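Local coordinates for endoglucanase, family GH5 (Zobellia galactanivorans, PDB 6GL2), which hydrolyses hemicellulose, probably including mixed-linked beta-glucan, as an endo-acting glycoside hydrolase, at residues A30-N35 / R63-W68; T67-I72 / D109-L114; A172-H177 / D212-N217; N208-Y213 / D261-E266. All blocks are in the same frame, centred on the assembly; numbering follows the deposited sequence.

All four contacts belong to one (beta/alpha)8 barrel and its surroundings. Contact 1 is almost wholly buried and joins the loops after the first two strands by backbone carbonyls and a threonine. Contact 2 starts on the same 67-68 peptide and goes on to the loop after strand 101-105, with a carboxylate in place of the carbonyls. Contacts 3 and 4, on the outer helical layer, are only partly buried and share Asp212 and Tyr213: one fixes the loop after helix 207-212 with an asparagine, the other combines an aromatic pair with a surface lysine. Tyr176 of contact 3 probably hydrogen-bonds to Leu114 of contact 2.

Contact 1 (A30-N35 / R63-W68); sequences AMDTYN and RLPVTW
Met31 and Asp32 lie against Pro65, Val66 and Thr67 where the first two strands of the (beta/alpha)8 barrel run out into their C-terminal loops. Two hydrogen bonds, both from Thr67, tie the loops together. Its N reaches Met31 O at 3.0 Å, almost straight at the hydrogen (175°) but from above the carbonyl plane. Its OG1, set beside the backbone N (chi1 -67°), takes the next carbonyl, Asp32 O, at 2.7 Å, and the N of His108 grips the same hydroxyl from the third loop. A water carries a further link: it accepts from Met31 N and lies 2.8 Å from Pro65 O.

Van der Waals contacts flank these bonds. The carboxylate of Asp32 and the ring of Pro65 lie side by side, pointing the same way, with CG of Asp32 3.7 Å from CG of Pro65. The apolar contact is that of Met31 CB with Val66 CG2 at 4.1 Å, and helix 82-96 covers both residues through Trp84. Tyr34 crosses Thr67 at about a right angle, its CD1 3.9 Å from Thr67 CG2.

Within 30-35, a type I turn presents the two carbonyls. Ala30 O takes both N and OG1 of Thr33 on one face of its plane, and Asp32 OD2 accepts from Asn29 N. Asp32 OD1 is held by Ala30 N at 2.8 Å, approached from above the carboxylate plane.

Contact 2 (T67-I72 / D109-L114); sequences TWKFHI and DETWIL
Asp109 OD1 is gripped from both segments: Lys69 N approaches to 2.7 Å across the contact in a weak, strongly bent bond (121°), and Trp112 NE1 from its own loop donates to it at 2.8 Å, from above the carboxylate plane. The other oxygen makes the straighter link, with Trp68 N reaching the syn lone pair of Asp109 OD2 at 2.9 Å (169°). Two successive backbone N-H groups and an indole thus hold one buried carboxylate and fix its rotation; such donors would be expected to favour the charged form. The loops after strands 61-64 and 101-105 of the TIM barrel, each with a short 3-10 turn, meet here. The Trp68 indole leads away from 109-114, its NE1 bonded to Asn105 O. Carbon atoms of Lys69 and Ile72 pack round the Trp112 indole. Lys69 and Trp112 slide past each other in opposite directions, with Lys69 CB at the indole edge, 3.9 Å from Trp112 NE1. Ile72 and Trp112 reach toward each other tip to tip, Ile72 CD1 standing 3.6 Å from Trp112 CZ2. One face of the Trp112 ring receives Ile113 CG1 and Asp109 O, both offset toward the rim, while Glu126 of helix 117-137 touches both Ile72 and Trp112.

Contact 3 (A172-H177 / D212-N217); sequences AVNQYH and DYLVPN
Asn174 clamps the backbone of 212-217 with both ends of its amide. In the outer layer of this (beta/alpha)8 barrel, that clamp joins helix 167-186 to the connection running from helix 207-212 to strand 222-227. ND2 of Asn174 donates to Asp212 O at 2.9 Å (160°), with the acceptor close to the amide plane. OD1 of Asn174 accepts from Leu214 N at 3.1 Å, but this donor lies well above the carbonyl plane, 43° out of it. CG of Asn174 lies anti to the carbonyl carbon (chi1 -81°), which directs it at 212-217; chi2 then turns the amide. Leu214 crosses the amide at about a right angle, with its CD1 3.7 Å from Asn174 ND2 and its CB on the OD1 side.

One turn further along the helix the chemistry becomes apolar. Pro216 touches the helix with its CG, 3.6 Å from His177 O and 4.1 Å from His177 CB.

Further out, the imidazole of His177 is held by Thr149 OG1 at ND1 and Ser199 OG at NE2. The carboxylate of Asp212 forms a salt bridge with Arg170, one turn before Asn174 on the same helix, consistent with steadying the residue whose carbonyl Asn174 holds. Beside the clamp, a water bridges the two backbones, lying 2.9 Å from Asn174 O and 2.9 Å from Leu214 O.

Contact 4 (N208-Y213 / D261-E266); sequences NALNDY and DKFIVE
Lys262 leaves its helix with CG anti to the backbone N and then bends at chi2 (69°), which sets CD; the rest of the chain runs extended past Leu210 to Asn211. Tyr213 CG, anti to the backbone N (chi1 176°), directs the ring toward Phe263, and the two rings meet on the inner side of the helices.

The rings form a T-shaped (edge-to-face) pair: the edge of Phe263 points at the face of Tyr213, with centroids 5.4 Å apart. The closest atoms are Phe263 CE1 and Tyr213 CD2, at 3.8 Å. Leu210 crosses the same phenyl ring at about a right angle, placing CG 3.7 Å from Phe263 CZ, and its CD2 lies 4.0 Å from Lys262 CB as the two chains slide past each other in opposite directions.

Nearer the surface the lysine end takes over. Its CE passes 3.4 Å from Leu210 O, and NZ donates to Asn211 OD1 at 3.2 Å, somewhat tilted from the carbonyl plane. The same NZ is in a salt bridge with Glu266, one turn on, reaching the syn lone pair of OE2 at 3.0 Å, which holds the ammonium between the helices.

Beneath the rings lies strand 222-227, where Val224 touches both Tyr213 and Phe263; the hydroxyl of Tyr213 bonds to Val198 O of strand 196-199. The segments 208-212 and 261-266 of helices 207-212 and 246-266 run 30° apart in direction, as neighbouring outer helices that follow successive strands, here 196-199 and 222-227, do in a TIM barrel.

Contact 1 (A30-N35 / R63-W68)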
# COMPACT_ATOMS: atom_id res chain seq x y z
N ALA A 30 -0.29 -10.34 -7.76
CA ALA A 30 0.31 -10.26 -9.07
C ALA A 30 1.83 -10.15 -8.88
O ALA A 30 2.45 -11.14 -8.62
CB ALA A 30 -0.32 -9.16 -9.92
N MET A 31 2.39 -8.95 -9.04
CA MET A 31 3.82 -8.75 -8.90
C MET A 31 4.31 -8.97 -7.49
O MET A 31 5.50 -9.10 -7.24
CB MET A 31 4.22 -7.37 -9.41
CG MET A 31 3.90 -7.16 -10.91
SD MET A 31 4.84 -8.27 -11.96
CE MET A 31 6.48 -7.40 -11.84
N ASP A 32 3.38 -8.92 -6.52
CA ASP A 32 3.64 -9.24 -5.12
C ASP A 32 3.66 -10.73 -4.79
O ASP A 32 4.05 -11.09 -3.68
CB ASP A 32 2.61 -8.55 -4.22
CG ASP A 32 1.22 -8.78 -4.66
OD1 ASP A 32 0.89 -8.64 -5.88
OD2 ASP A 32 0.33 -9.11 -3.79
N THR A 33 3.29 -11.58 -5.73
CA THR A 33 3.28 -13.02 -5.48
C THR A 33 4.64 -13.46 -4.93
O THR A 33 5.68 -13.11 -5.45
CB THR A 33 2.95 -13.69 -6.82
OG1 THR A 33 1.63 -13.41 -7.21
CG2 THR A 33 3.18 -15.26 -6.78
N TYR A 34 4.58 -14.26 -3.87
CA TYR A 34 5.83 -14.71 -3.24
C TYR A 34 6.29 -16.00 -3.90
O TYR A 34 6.14 -17.13 -3.31
CB TYR A 34 5.69 -14.84 -1.74
CG TYR A 34 7.03 -14.96 -1.02
CD1 TYR A 34 7.86 -13.91 -0.93
CD2 TYR A 34 7.45 -16.16 -0.54
CE1 TYR A 34 9.08 -13.97 -0.29
CE2 TYR A 34 8.69 -16.25 0.09
CZ TYR A 34 9.50 -15.16 0.17
OH TYR A 34 10.71 -15.22 0.84
N ASN A 35 6.71 -15.91 -5.14
CA ASN A 35 7.19 -17.01 -6.00
C ASN A 35 8.02 -16.40 -7.08
O ASN A 35 7.77 -15.24 -7.47
CB ASN A 35 5.94 -17.76 -6.52
CG ASN A 35 6.30 -19.12 -7.17
OD1 ASN A 35 6.89 -19.19 -8.23
ND2 ASN A 35 5.98 -20.21 -6.43
N ARG A 63 -2.59 0.79 -6.84
CA ARG A 63 -1.47 0.37 -6.01
C ARG A 63 -0.92 -0.96 -6.65
O ARG A 63 -1.70 -1.86 -6.97
CB ARG A 63 -1.84 0.16 -4.53
CG ARG A 63 -0.67 -0.28 -3.65
CD ARG A 63 -0.95 0.02 -2.21
NE ARG A 63 0.06 -0.43 -1.24
CZ ARG A 63 0.03 -1.61 -0.61
NH1 ARG A 63 -0.84 -2.50 -0.87
NH2 ARG A 63 0.89 -1.80 0.38
N LEU A 64 0.37 -0.91 -6.93
CA LEU A 64 1.12 -1.93 -7.66
C LEU A 64 2.13 -2.52 -6.69
O LEU A 64 3.32 -2.15 -6.65
CB LEU A 64 1.82 -1.24 -8.87
CG LEU A 64 2.69 -2.12 -9.73
CD1 LEU A 64 1.94 -3.40 -10.11
CD2 LEU A 64 3.14 -1.28 -10.96
N PRO A 65 1.64 -3.48 -5.87
CA PRO A 65 2.59 -4.06 -4.90
C PRO A 65 3.56 -5.03 -5.62
O PRO A 65 3.20 -5.72 -6.55
CB PRO A 65 1.61 -4.82 -4.00
CG PRO A 65 0.44 -5.15 -4.83
CD PRO A 65 0.32 -4.00 -5.73
N VAL A 66 4.82 -4.91 -5.20
CA VAL A 66 5.82 -5.73 -5.90
C VAL A 66 6.67 -6.37 -4.83
O VAL A 66 7.20 -5.75 -3.90
CB VAL A 66 6.77 -4.83 -6.75
CG1 VAL A 66 7.84 -5.67 -7.45
CG2 VAL A 66 5.97 -4.04 -7.81
N THR A 67 6.88 -7.66 -4.99
CA THR A 67 7.83 -8.47 -4.18
C THR A 67 9.09 -8.61 -5.01
O THR A 67 9.03 -8.99 -6.19
CB THR A 67 7.23 -9.82 -3.76
OG1 THR A 67 6.14 -9.57 -2.86
CG2 THR A 67 8.31 -10.74 -3.11
N TRP A 68 10.21 -8.25 -4.44
CA TRP A 68 11.49 -8.14 -5.17
C TRP A 68 12.40 -9.31 -4.90
O TRP A 68 13.32 -9.51 -5.66
CB TRP A 68 12.20 -6.80 -4.78
CG TRP A 68 11.38 -5.62 -5.13
CD1 TRP A 68 10.43 -5.02 -4.34
CD2 TRP A 68 11.35 -4.85 -6.37
NE1 TRP A 68 9.85 -3.98 -5.00
CE2 TRP A 68 10.38 -3.82 -6.22
CE3 TRP A 68 12.06 -4.97 -7.56
CZ2 TRP A 68 10.07 -2.92 -7.24
CZ3 TRP A 68 11.73 -4.09 -8.59
CH2 TRP A 68 10.81 -3.05 -8.39
O HOH W 1 1.15 -6.39 -8.35

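Contact 2 (T67-I72 / D109-L114)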
# COMPACT_ATOMS: atom_id res chain seq x y z
N THR A 67 6.88 -7.66 -4.99
CA THR A 67 7.83 -8.47 -4.18
C THR A 67 9.09 -8.61 -5.01
O THR A 67 9.03 -8.99 -6.19
CB THR A 67 7.23 -9.82 -3.76
OG1 THR A 67 6.14 -9.57 -2.86
CG2 THR A 67 8.31 -10.74 -3.11
N TRP A 68 10.21 -8.25 -4.44
CA TRP A 68 11.49 -8.14 -5.17
C TRP A 68 12.40 -9.31 -4.90
O TRP A 68 13.32 -9.51 -5.66
CB TRP A 68 12.20 -6.80 -4.78
CG TRP A 68 11.38 -5.62 -5.13
CD1 TRP A 68 10.43 -5.02 -4.34
CD2 TRP A 68 11.35 -4.85 -6.37
NE1 TRP A 68 9.85 -3.98 -5.00
CE2 TRP A 68 10.38 -3.82 -6.22
CE3 TRP A 68 12.06 -4.97 -7.56
CZ2 TRP A 68 10.07 -2.92 -7.24
CZ3 TRP A 68 11.73 -4.09 -8.59
CH2 TRP A 68 10.81 -3.05 -8.39
N LYS A 69 12.19 -10.05 -3.83
CA LYS A 69 13.14 -11.11 -3.36
C LYS A 69 13.63 -12.04 -4.46
O LYS A 69 14.83 -12.30 -4.57
CB LYS A 69 12.50 -11.87 -2.18
CG LYS A 69 13.48 -12.93 -1.63
CD LYS A 69 12.95 -13.65 -0.44
CE LYS A 69 13.81 -14.88 -0.07
NZ LYS A 69 14.93 -15.16 -1.05
N PHE A 70 12.75 -12.51 -5.28
CA PHE A 70 13.17 -13.51 -6.23
C PHE A 70 13.92 -12.92 -7.40
O PHE A 70 14.27 -13.63 -8.34
CB PHE A 70 11.98 -14.34 -6.66
CG PHE A 70 11.40 -15.16 -5.53
CD1 PHE A 70 11.96 -16.35 -5.24
CD2 PHE A 70 10.33 -14.71 -4.80
CE1 PHE A 70 11.46 -17.10 -4.22
CE2 PHE A 70 9.84 -15.43 -3.72
CZ PHE A 70 10.44 -16.63 -3.47
N HIS A 71 14.12 -11.62 -7.43
CA HIS A 71 14.78 -10.89 -8.51
C HIS A 71 15.92 -10.07 -8.04
O HIS A 71 16.31 -9.15 -8.79
CB HIS A 71 13.78 -10.17 -9.37
CG HIS A 71 12.64 -11.01 -9.85
ND1 HIS A 71 12.71 -11.74 -10.96
CD2 HIS A 71 11.46 -11.35 -9.21
CE1 HIS A 71 11.55 -12.42 -11.07
NE2 HIS A 71 10.81 -12.16 -9.98
N ILE A 72 16.47 -10.24 -6.86
CA ILE A 72 17.59 -9.50 -6.33
C ILE A 72 18.75 -10.45 -6.24
O ILE A 72 18.65 -11.58 -5.70
CB ILE A 72 17.28 -8.93 -4.98
CG1 ILE A 72 16.16 -7.83 -4.98
CG2 ILE A 72 18.55 -8.40 -4.29
CD1 ILE A 72 15.54 -7.49 -3.67
N ASP A 109 8.66 -8.92 1.31
CA ASP A 109 10.14 -8.97 1.33
C ASP A 109 10.66 -9.06 2.76
O ASP A 109 11.83 -8.75 3.06
CB ASP A 109 10.71 -7.81 0.50
CG ASP A 109 10.64 -8.12 -0.99
OD1 ASP A 109 11.40 -9.05 -1.41
OD2 ASP A 109 9.91 -7.44 -1.67
N GLU A 110 9.79 -9.45 3.68
CA GLU A 110 10.15 -9.47 5.13
C GLU A 110 11.36 -10.38 5.41
O GLU A 110 12.11 -10.07 6.34
CB GLU A 110 8.95 -10.02 5.93
CG GLU A 110 7.66 -9.24 5.96
CD GLU A 110 6.85 -9.28 4.65
OE1 GLU A 110 6.91 -10.26 3.84
OE2 GLU A 110 6.11 -8.27 4.50
N THR A 111 11.64 -11.41 4.61
CA THR A 111 12.72 -12.36 4.93
C THR A 111 14.06 -11.68 4.87
O THR A 111 14.98 -12.14 5.57
CB THR A 111 12.69 -13.57 4.07
OG1 THR A 111 12.69 -13.22 2.67
CG2 THR A 111 11.40 -14.41 4.41
N TRP A 112 14.21 -10.58 4.15
CA TRP A 112 15.52 -9.85 4.12
C TRP A 112 15.38 -8.51 4.75
O TRP A 112 16.25 -7.64 4.58
CB TRP A 112 16.16 -9.81 2.71
CG TRP A 112 15.33 -9.19 1.60
CD1 TRP A 112 14.34 -9.79 0.82
CD2 TRP A 112 15.30 -7.80 1.16
NE1 TRP A 112 13.82 -8.89 -0.06
CE2 TRP A 112 14.32 -7.70 0.08
CE3 TRP A 112 15.99 -6.65 1.54
CZ2 TRP A 112 14.07 -6.49 -0.57
CZ3 TRP A 112 15.72 -5.45 0.89
CH2 TRP A 112 14.80 -5.37 -0.14
N ILE A 113 14.20 -8.30 5.40
CA ILE A 113 13.93 -7.02 6.07
C ILE A 113 13.45 -7.24 7.52
O ILE A 113 12.43 -6.73 7.99
CB ILE A 113 12.94 -6.08 5.28
CG1 ILE A 113 13.34 -5.96 3.84
CG2 ILE A 113 12.85 -4.68 5.92
CD1 ILE A 113 12.30 -5.34 2.91
N LEU A 114 14.16 -8.07 8.25
CA LEU A 114 13.70 -8.42 9.60
C LEU A 114 14.04 -7.30 10.54
O LEU A 114 15.19 -6.87 10.58
CB LEU A 114 14.46 -9.68 10.08
CG LEU A 114 13.83 -11.07 9.87
CD1 LEU A 114 14.73 -12.27 10.15
CD2 LEU A 114 12.62 -11.24 10.75

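Contact 3 (A172-H177 / D212-N217)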
# COMPACT_ATOMS: atom_id res chain seq x y z
N ALA A 172 13.71 -0.42 14.60
CA ALA A 172 14.28 -0.89 13.38
C ALA A 172 13.48 -0.49 12.16
O ALA A 172 14.06 -0.04 11.15
CB ALA A 172 14.44 -2.37 13.49
N VAL A 173 12.14 -0.65 12.23
CA VAL A 173 11.34 -0.20 11.10
C VAL A 173 11.58 1.27 10.80
O VAL A 173 11.74 1.64 9.63
CB VAL A 173 9.84 -0.51 11.30
CG1 VAL A 173 9.02 0.23 10.25
CG2 VAL A 173 9.72 -2.04 11.23
N ASN A 174 11.61 2.20 11.81
CA ASN A 174 11.93 3.55 11.54
C ASN A 174 13.31 3.68 10.85
O ASN A 174 13.45 4.57 9.97
CB ASN A 174 11.86 4.39 12.83
CG ASN A 174 10.43 4.80 13.22
OD1 ASN A 174 9.56 5.10 12.37
ND2 ASN A 174 10.19 4.86 14.56
N GLN A 175 14.28 2.92 11.30
CA GLN A 175 15.58 3.01 10.64
C GLN A 175 15.53 2.57 9.17
O GLN A 175 16.27 3.13 8.35
CB GLN A 175 16.60 2.17 11.37
CG GLN A 175 16.96 2.73 12.76
CD GLN A 175 17.96 1.93 13.44
OE1 GLN A 175 18.82 1.32 12.87
NE2 GLN A 175 17.81 1.85 14.78
N TYR A 176 14.70 1.56 8.91
CA TYR A 176 14.62 1.08 7.53
C TYR A 176 13.92 2.10 6.64
O TYR A 176 14.34 2.32 5.49
CB TYR A 176 13.83 -0.18 7.54
CG TYR A 176 14.50 -1.35 8.25
CD1 TYR A 176 15.79 -1.24 8.72
CD2 TYR A 176 13.84 -2.50 8.57
CE1 TYR A 176 16.37 -2.30 9.42
CE2 TYR A 176 14.38 -3.57 9.25
CZ TYR A 176 15.68 -3.42 9.73
OH TYR A 176 16.28 -4.51 10.43
N HIS A 177 12.93 2.80 7.16
CA HIS A 177 12.34 3.91 6.41
C HIS A 177 13.35 5.01 6.19
O HIS A 177 13.35 5.69 5.14
CB HIS A 177 11.09 4.44 7.08
CG HIS A 177 9.88 3.54 6.89
ND1 HIS A 177 9.45 3.14 5.61
CD2 HIS A 177 9.04 2.96 7.79
CE1 HIS A 177 8.33 2.49 5.75
NE2 HIS A 177 8.08 2.32 7.08
N ASP A 212 4.98 5.85 17.97
CA ASP A 212 6.40 5.72 17.70
C ASP A 212 6.80 6.02 16.26
O ASP A 212 7.99 6.02 15.97
CB ASP A 212 6.87 4.35 18.12
CG ASP A 212 6.99 4.21 19.65
OD1 ASP A 212 6.75 5.20 20.38
OD2 ASP A 212 7.30 3.10 20.09
N TYR A 213 5.86 6.35 15.40
CA TYR A 213 6.15 6.60 14.01
C TYR A 213 7.00 7.84 13.82
O TYR A 213 6.67 8.90 14.39
CB TYR A 213 4.82 6.82 13.37
CG TYR A 213 4.84 7.21 11.91
CD1 TYR A 213 5.06 6.24 10.97
CD2 TYR A 213 4.59 8.50 11.48
CE1 TYR A 213 5.05 6.54 9.61
CE2 TYR A 213 4.61 8.82 10.13
CZ TYR A 213 4.82 7.79 9.19
OH TYR A 213 4.76 8.16 7.82
N LEU A 214 8.01 7.77 12.99
CA LEU A 214 8.86 8.85 12.66
C LEU A 214 8.95 9.06 11.16
O LEU A 214 9.27 8.12 10.42
CB LEU A 214 10.32 8.67 13.18
CG LEU A 214 10.41 8.65 14.71
CD1 LEU A 214 11.82 8.19 15.09
CD2 LEU A 214 10.09 10.02 15.29
N VAL A 215 8.79 10.26 10.69
CA VAL A 215 9.00 10.59 9.28
C VAL A 215 10.47 10.97 9.09
O VAL A 215 10.99 11.92 9.74
CB VAL A 215 8.14 11.79 8.83
CG1 VAL A 215 8.46 12.20 7.40
CG2 VAL A 215 6.66 11.44 8.95
N PRO A 216 11.24 10.24 8.28
CA PRO A 216 12.63 10.55 8.06
C PRO A 216 12.85 11.99 7.68
O PRO A 216 12.22 12.52 6.76
CB PRO A 216 13.04 9.59 6.93
CG PRO A 216 12.12 8.45 7.09
CD PRO A 216 10.81 9.03 7.52
N ASN A 217 13.67 12.64 8.51
CA ASN A 217 14.08 14.02 8.25
C ASN A 217 12.98 15.06 8.34
O ASN A 217 13.15 16.20 7.86
CB ASN A 217 14.81 14.13 6.94
CG ASN A 217 15.79 12.99 6.73
OD1 ASN A 217 16.62 12.75 7.56
ND2 ASN A 217 15.71 12.33 5.56
O HOH W 2 11.94 6.99 10.11
O HOH W 3 9.26 5.51 9.99

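Contact 4 (N208-Y213 / D261-E266)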
# COMPACT_ATOMS: atom_id res chain seq x y z
N ASN A 208 0.60 2.15 19.87
CA ASN A 208 2.05 2.18 20.02
C ASN A 208 2.77 2.39 18.68
O ASN A 208 3.71 3.17 18.59
CB ASN A 208 2.64 0.95 20.73
CG ASN A 208 2.13 -0.34 20.20
OD1 ASN A 208 1.43 -0.39 19.16
ND2 ASN A 208 2.42 -1.39 20.92
N ALA A 209 2.18 1.83 17.61
CA ALA A 209 2.76 2.03 16.28
C ALA A 209 2.55 3.50 15.86
O ALA A 209 3.39 4.15 15.29
CB ALA A 209 2.08 1.05 15.29
N LEU A 210 1.35 4.08 16.14
CA LEU A 210 1.04 5.47 15.87
C LEU A 210 1.96 6.45 16.61
O LEU A 210 2.46 7.44 16.08
CB LEU A 210 -0.41 5.77 16.20
CG LEU A 210 -1.34 5.79 15.01
CD1 LEU A 210 -1.20 4.51 14.18
CD2 LEU A 210 -2.76 6.05 15.49
N ASN A 211 2.21 6.10 17.89
CA ASN A 211 2.94 7.02 18.75
C ASN A 211 4.44 7.02 18.41
O ASN A 211 5.10 8.08 18.47
CB ASN A 211 2.62 6.70 20.24
CG ASN A 211 1.13 7.04 20.64
OD1 ASN A 211 0.51 7.99 20.10
ND2 ASN A 211 0.55 6.29 21.62
N ASP A 212 4.98 5.85 17.97
CA ASP A 212 6.40 5.72 17.70
C ASP A 212 6.80 6.02 16.26
O ASP A 212 7.99 6.02 15.97
CB ASP A 212 6.87 4.35 18.12
CG ASP A 212 6.99 4.21 19.65
OD1 ASP A 212 6.75 5.20 20.38
OD2 ASP A 212 7.30 3.10 20.09
N TYR A 213 5.86 6.35 15.40
CA TYR A 213 6.15 6.60 14.01
C TYR A 213 7.00 7.84 13.82
O TYR A 213 6.67 8.90 14.39
CB TYR A 213 4.82 6.82 13.37
CG TYR A 213 4.84 7.21 11.91
CD1 TYR A 213 5.06 6.24 10.97
CD2 TYR A 213 4.59 8.50 11.48
CE1 TYR A 213 5.05 6.54 9.61
CE2 TYR A 213 4.61 8.82 10.13
CZ TYR A 213 4.82 7.79 9.19
OH TYR A 213 4.76 8.16 7.82
N ASP A 261 -6.93 11.91 13.96
CA ASP A 261 -6.46 12.75 15.10
C ASP A 261 -4.95 12.78 15.27
O ASP A 261 -4.33 13.81 15.55
CB ASP A 261 -7.18 12.37 16.38
CG ASP A 261 -8.68 12.70 16.35
OD1 ASP A 261 -9.15 13.44 15.47
OD2 ASP A 261 -9.39 12.15 17.26
N LYS A 262 -4.32 11.61 15.07
CA LYS A 262 -2.86 11.48 15.25
C LYS A 262 -2.17 12.11 14.05
O LYS A 262 -1.36 12.98 14.17
CB LYS A 262 -2.40 10.03 15.41
CG LYS A 262 -0.90 9.87 15.51
CD LYS A 262 -0.49 10.48 16.86
CE LYS A 262 0.93 10.22 17.34
NZ LYS A 262 1.02 10.84 18.72
N PHE A 263 -2.46 11.61 12.83
CA PHE A 263 -1.67 12.01 11.67
C PHE A 263 -2.08 13.34 11.05
O PHE A 263 -1.22 14.13 10.72
CB PHE A 263 -1.66 10.90 10.62
CG PHE A 263 -1.05 9.61 11.13
CD1 PHE A 263 0.26 9.60 11.51
CD2 PHE A 263 -1.74 8.40 11.16
CE1 PHE A 263 0.83 8.41 11.94
CE2 PHE A 263 -1.12 7.20 11.56
CZ PHE A 263 0.15 7.24 11.97
N ILE A 264 -3.34 13.46 10.76
CA ILE A 264 -3.84 14.62 10.06
C ILE A 264 -3.86 15.89 10.96
O ILE A 264 -3.38 16.95 10.53
CB ILE A 264 -5.26 14.39 9.47
CG1 ILE A 264 -5.22 13.19 8.45
CG2 ILE A 264 -5.80 15.72 8.85
CD1 ILE A 264 -6.51 12.69 7.92
N VAL A 265 -4.41 15.73 12.14
CA VAL A 265 -4.55 16.89 13.09
C VAL A 265 -3.22 17.06 13.83
O VAL A 265 -2.52 18.06 13.61
CB VAL A 265 -5.75 16.69 14.01
CG1 VAL A 265 -5.80 17.80 15.09
CG2 VAL A 265 -7.03 16.55 13.24
N GLU A 266 -2.81 16.14 14.65
CA GLU A 266 -1.61 16.38 15.44
C GLU A 266 -0.33 16.53 14.60
O GLU A 266 0.50 17.40 14.86
CB GLU A 266 -1.45 15.30 16.51
CG GLU A 266 -0.17 15.38 17.34
CD GLU A 266 0.24 14.04 17.95
OE1 GLU A 266 -0.62 13.46 18.69
OE2 GLU A 266 1.41 13.57 17.65